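Local coordinates for IMC sub-compartment protein ISP1 (Toxoplasma gondii, PDB 4CHM), which adopts a pleckstrin homology fold and serves in an inner membrane complex sub-compartment of the parasite, in a family critical for its replication by cell division, at residues A[74-79]-A[83-88]. Residues are numbered along the deposited sequence; the frame is centred on the assembly and turned at random.
Sequences QLQRVE and NLVDDE. With SO4 (sulfate ion), chain G; SO4 (sulfate ion), chain E.
In this pleckstrin homology fold the chain passes from strand 65-69 to strand 90-95 through the short helix 72-76 and a long loop, and here that loop folds back on the end of the helix and the residues just after it, L84 and V85 packing on L75 and V78. No hydrogen bond joins 74-79 to 83-88; the grip is apolar. L75 and L84 face each other, their CB atoms 4.3 Å apart, and L75 CB also meets V85 CG1 at 3.5 Å, closer than two carbons normally pack. V85 holds CG1 beside its own backbone N (chi1 -59°), which aims that methyl at the helix while CG2 approaches the amide end of Q76. The L84 side chain crosses that of V78 at about a right angle, with L84 CD1 3.6 Å from V78 CB and nearly as close to both V78 methyls. Behind this layer L75 and V78 rest on L69, and L75 continues onto C90 and A92 of the sheet.

N83 braces the turn. Its OD1 accepts from D86 N at 2.9 Å, with the donor tilted 23° from the carbonyl plane, and takes a weak second bond from V85 N; its ND2 gives a short, nearly straight bond to D86 OD2, coming on the anti side and out of the carboxylate plane. D86 is also salt-bridged to R72 of helix 72-76 and D87 to R105 of strand 101-105. A sulfate, most likely picked up from the crystallisation solution, takes a weak bond from Q76 NE2 through O4. In this helix-to-strand connection of the PH fold, an Asx motif at N83 runs into an overlapping type I turn, V85 to E88, with L84 and V85 turned in on L75 and V78.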
loop_
_atom_site.group_PDB
_atom_site.type_symbol
_atom_site.label_atom_id
_atom_site.label_comp_id
_atom_site.label_asym_id
_atom_site.label_seq_id
_atom_site.Cartn_x
_atom_site.Cartn_y
_atom_site.Cartn_z
ATOM N N GLN A 74 0.548 -4.581 -13.860
ATOM C CA GLN A 74 1.440 -4.923 -12.748
ATOM C C GLN A 74 0.779 -5.866 -11.733
ATOM O O GLN A 74 1.304 -6.877 -11.401
ATOM C CB GLN A 74 1.914 -3.630 -12.024
ATOM C CG GLN A 74 2.846 -2.738 -12.853
ATOM C CD GLN A 74 3.061 -1.380 -12.219
ATOM O OE1 GLN A 74 2.286 -0.948 -11.351
ATOM N NE2 GLN A 74 4.107 -0.687 -12.653
ATOM N N LEU A 75 -0.417 -5.538 -11.317
ATOM C CA LEU A 75 -1.145 -6.354 -10.340
ATOM C C LEU A 75 -1.651 -7.715 -10.908
ATOM O O LEU A 75 -1.669 -8.727 -10.195
ATOM C CB LEU A 75 -2.313 -5.539 -9.776
ATOM C CG LEU A 75 -1.880 -4.376 -8.869
ATOM C CD1 LEU A 75 -3.087 -3.477 -8.581
ATOM C CD2 LEU A 75 -1.268 -4.914 -7.567
ATOM N N GLN A 76 -1.978 -7.765 -12.178
ATOM C CA GLN A 76 -2.331 -9.004 -12.866
ATOM C C GLN A 76 -1.227 -10.078 -12.832
ATOM O O GLN A 76 -1.526 -11.214 -12.839
ATOM C CB GLN A 76 -2.811 -8.735 -14.298
ATOM C CG GLN A 76 -4.115 -7.962 -14.408
ATOM C CD GLN A 76 -5.337 -8.799 -14.147
ATOM O OE1 GLN A 76 -5.340 -9.584 -13.262
ATOM N NE2 GLN A 76 -6.343 -8.659 -14.966
ATOM N N ARG A 77 0.034 -9.679 -12.700
ATOM C CA ARG A 77 1.149 -10.606 -12.497
ATOM C C ARG A 77 1.210 -11.326 -11.145
ATOM O O ARG A 77 1.895 -12.267 -11.010
ATOM C CB ARG A 77 2.469 -9.932 -12.769
ATOM C CG ARG A 77 2.725 -9.701 -14.241
ATOM C CD ARG A 77 3.941 -8.838 -14.476
ATOM N NE ARG A 77 4.175 -8.716 -15.893
ATOM C CZ ARG A 77 5.308 -8.303 -16.419
ATOM N NH1 ARG A 77 6.276 -7.935 -15.644
ATOM N NH2 ARG A 77 5.454 -8.223 -17.717
ATOM N N VAL A 78 0.457 -10.877 -10.167
ATOM C CA VAL A 78 0.464 -11.459 -8.852
ATOM C C VAL A 78 -0.334 -12.749 -8.800
ATOM O O VAL A 78 -1.430 -12.807 -9.231
ATOM C CB VAL A 78 -0.100 -10.519 -7.780
ATOM C CG1 VAL A 78 0.077 -11.110 -6.418
ATOM C CG2 VAL A 78 0.512 -9.163 -7.865
ATOM N N GLU A 79 0.263 -13.769 -8.239
ATOM C CA GLU A 79 -0.374 -15.054 -8.195
ATOM C C GLU A 79 -1.340 -15.116 -7.025
ATOM O O GLU A 79 -0.940 -15.096 -5.868
ATOM C CB GLU A 79 0.674 -16.162 -8.124
ATOM C CG GLU A 79 1.550 -16.240 -9.369
ATOM C CD GLU A 79 2.775 -17.115 -9.157
ATOM O OE1 GLU A 79 2.596 -18.307 -8.875
ATOM O OE2 GLU A 79 3.913 -16.606 -9.244
ATOM N N ASN A 83 -9.151 -10.664 -6.042
ATOM C CA ASN A 83 -9.275 -9.702 -7.111
ATOM C C ASN A 83 -8.527 -8.415 -6.731
ATOM O O ASN A 83 -9.007 -7.627 -5.924
ATOM C CB ASN A 83 -10.763 -9.427 -7.419
ATOM C CG ASN A 83 -10.957 -8.651 -8.703
ATOM O OD1 ASN A 83 -10.194 -7.719 -9.006
ATOM N ND2 ASN A 83 -11.973 -9.010 -9.458
ATOM N N LEU A 84 -7.330 -8.238 -7.277
ATOM C CA LEU A 84 -6.502 -7.118 -6.887
ATOM C C LEU A 84 -6.854 -5.863 -7.695
ATOM O O LEU A 84 -6.499 -4.741 -7.290
ATOM C CB LEU A 84 -5.001 -7.444 -7.036
ATOM C CG LEU A 84 -4.434 -8.643 -6.251
ATOM C CD1 LEU A 84 -2.925 -8.731 -6.359
ATOM C CD2 LEU A 84 -4.886 -8.645 -4.787
ATOM N N VAL A 85 -7.389 -6.044 -8.897
ATOM C CA VAL A 85 -7.428 -4.947 -9.864
ATOM C C VAL A 85 -8.752 -4.228 -10.094
ATOM O O VAL A 85 -8.770 -3.050 -10.440
ATOM C CB VAL A 85 -6.903 -5.406 -11.240
ATOM C CG1 VAL A 85 -5.472 -5.904 -11.126
ATOM C CG2 VAL A 85 -7.813 -6.471 -11.829
ATOM N N ASP A 86 -9.855 -4.936 -9.914
ATOM C CA ASP A 86 -11.153 -4.428 -10.337
ATOM C C ASP A 86 -11.638 -3.154 -9.634
ATOM O O ASP A 86 -12.324 -2.333 -10.236
ATOM C CB ASP A 86 -12.197 -5.542 -10.431
ATOM C CG ASP A 86 -12.023 -6.374 -11.695
ATOM O OD1 ASP A 86 -11.666 -5.793 -12.740
ATOM O OD2 ASP A 86 -12.216 -7.602 -11.646
ATOM N N ASP A 87 -11.307 -3.002 -8.359
ATOM C CA ASP A 87 -11.618 -1.766 -7.654
ATOM C C ASP A 87 -10.534 -0.681 -7.786
ATOM O O ASP A 87 -10.698 0.418 -7.262
ATOM C CB ASP A 87 -11.944 -2.036 -6.183
ATOM C CG ASP A 87 -10.742 -2.496 -5.390
ATOM O OD1 ASP A 87 -9.606 -2.368 -5.886
ATOM O OD2 ASP A 87 -10.938 -2.987 -4.265
ATOM N N GLU A 88 -9.434 -0.989 -8.471
ATOM C CA GLU A 88 -8.320 -0.018 -8.614
ATOM C C GLU A 88 -8.020 0.678 -7.304
ATOM O O GLU A 88 -7.665 1.860 -7.294
ATOM C CB GLU A 88 -8.620 1.045 -9.706
ATOM C CG GLU A 88 -8.808 0.464 -11.095
ATOM C CD GLU A 88 -10.236 -0.022 -11.365
ATOM O OE1 GLU A 88 -11.196 0.373 -10.624
ATOM O OE2 GLU A 88 -10.405 -0.756 -12.367
HETATM S S SO4 G . -7.758 -7.739 -18.053
HETATM O O1 SO4 G . -8.230 -7.294 -19.391
HETATM O O2 SO4 G . -7.035 -9.054 -18.155
HETATM O O3 SO4 G . -8.965 -7.869 -17.180
HETATM O O4 SO4 G . -6.813 -6.728 -17.489
HETATM S S SO4 E . 5.593 2.987 -12.362
HETATM O O1 SO4 E . 5.311 3.860 -13.530
HETATM O O2 SO4 E . 5.092 1.653 -12.642
HETATM O O3 SO4 E . 4.917 3.544 -11.161
HETATM O O4 SO4 E . 7.027 2.945 -12.103
#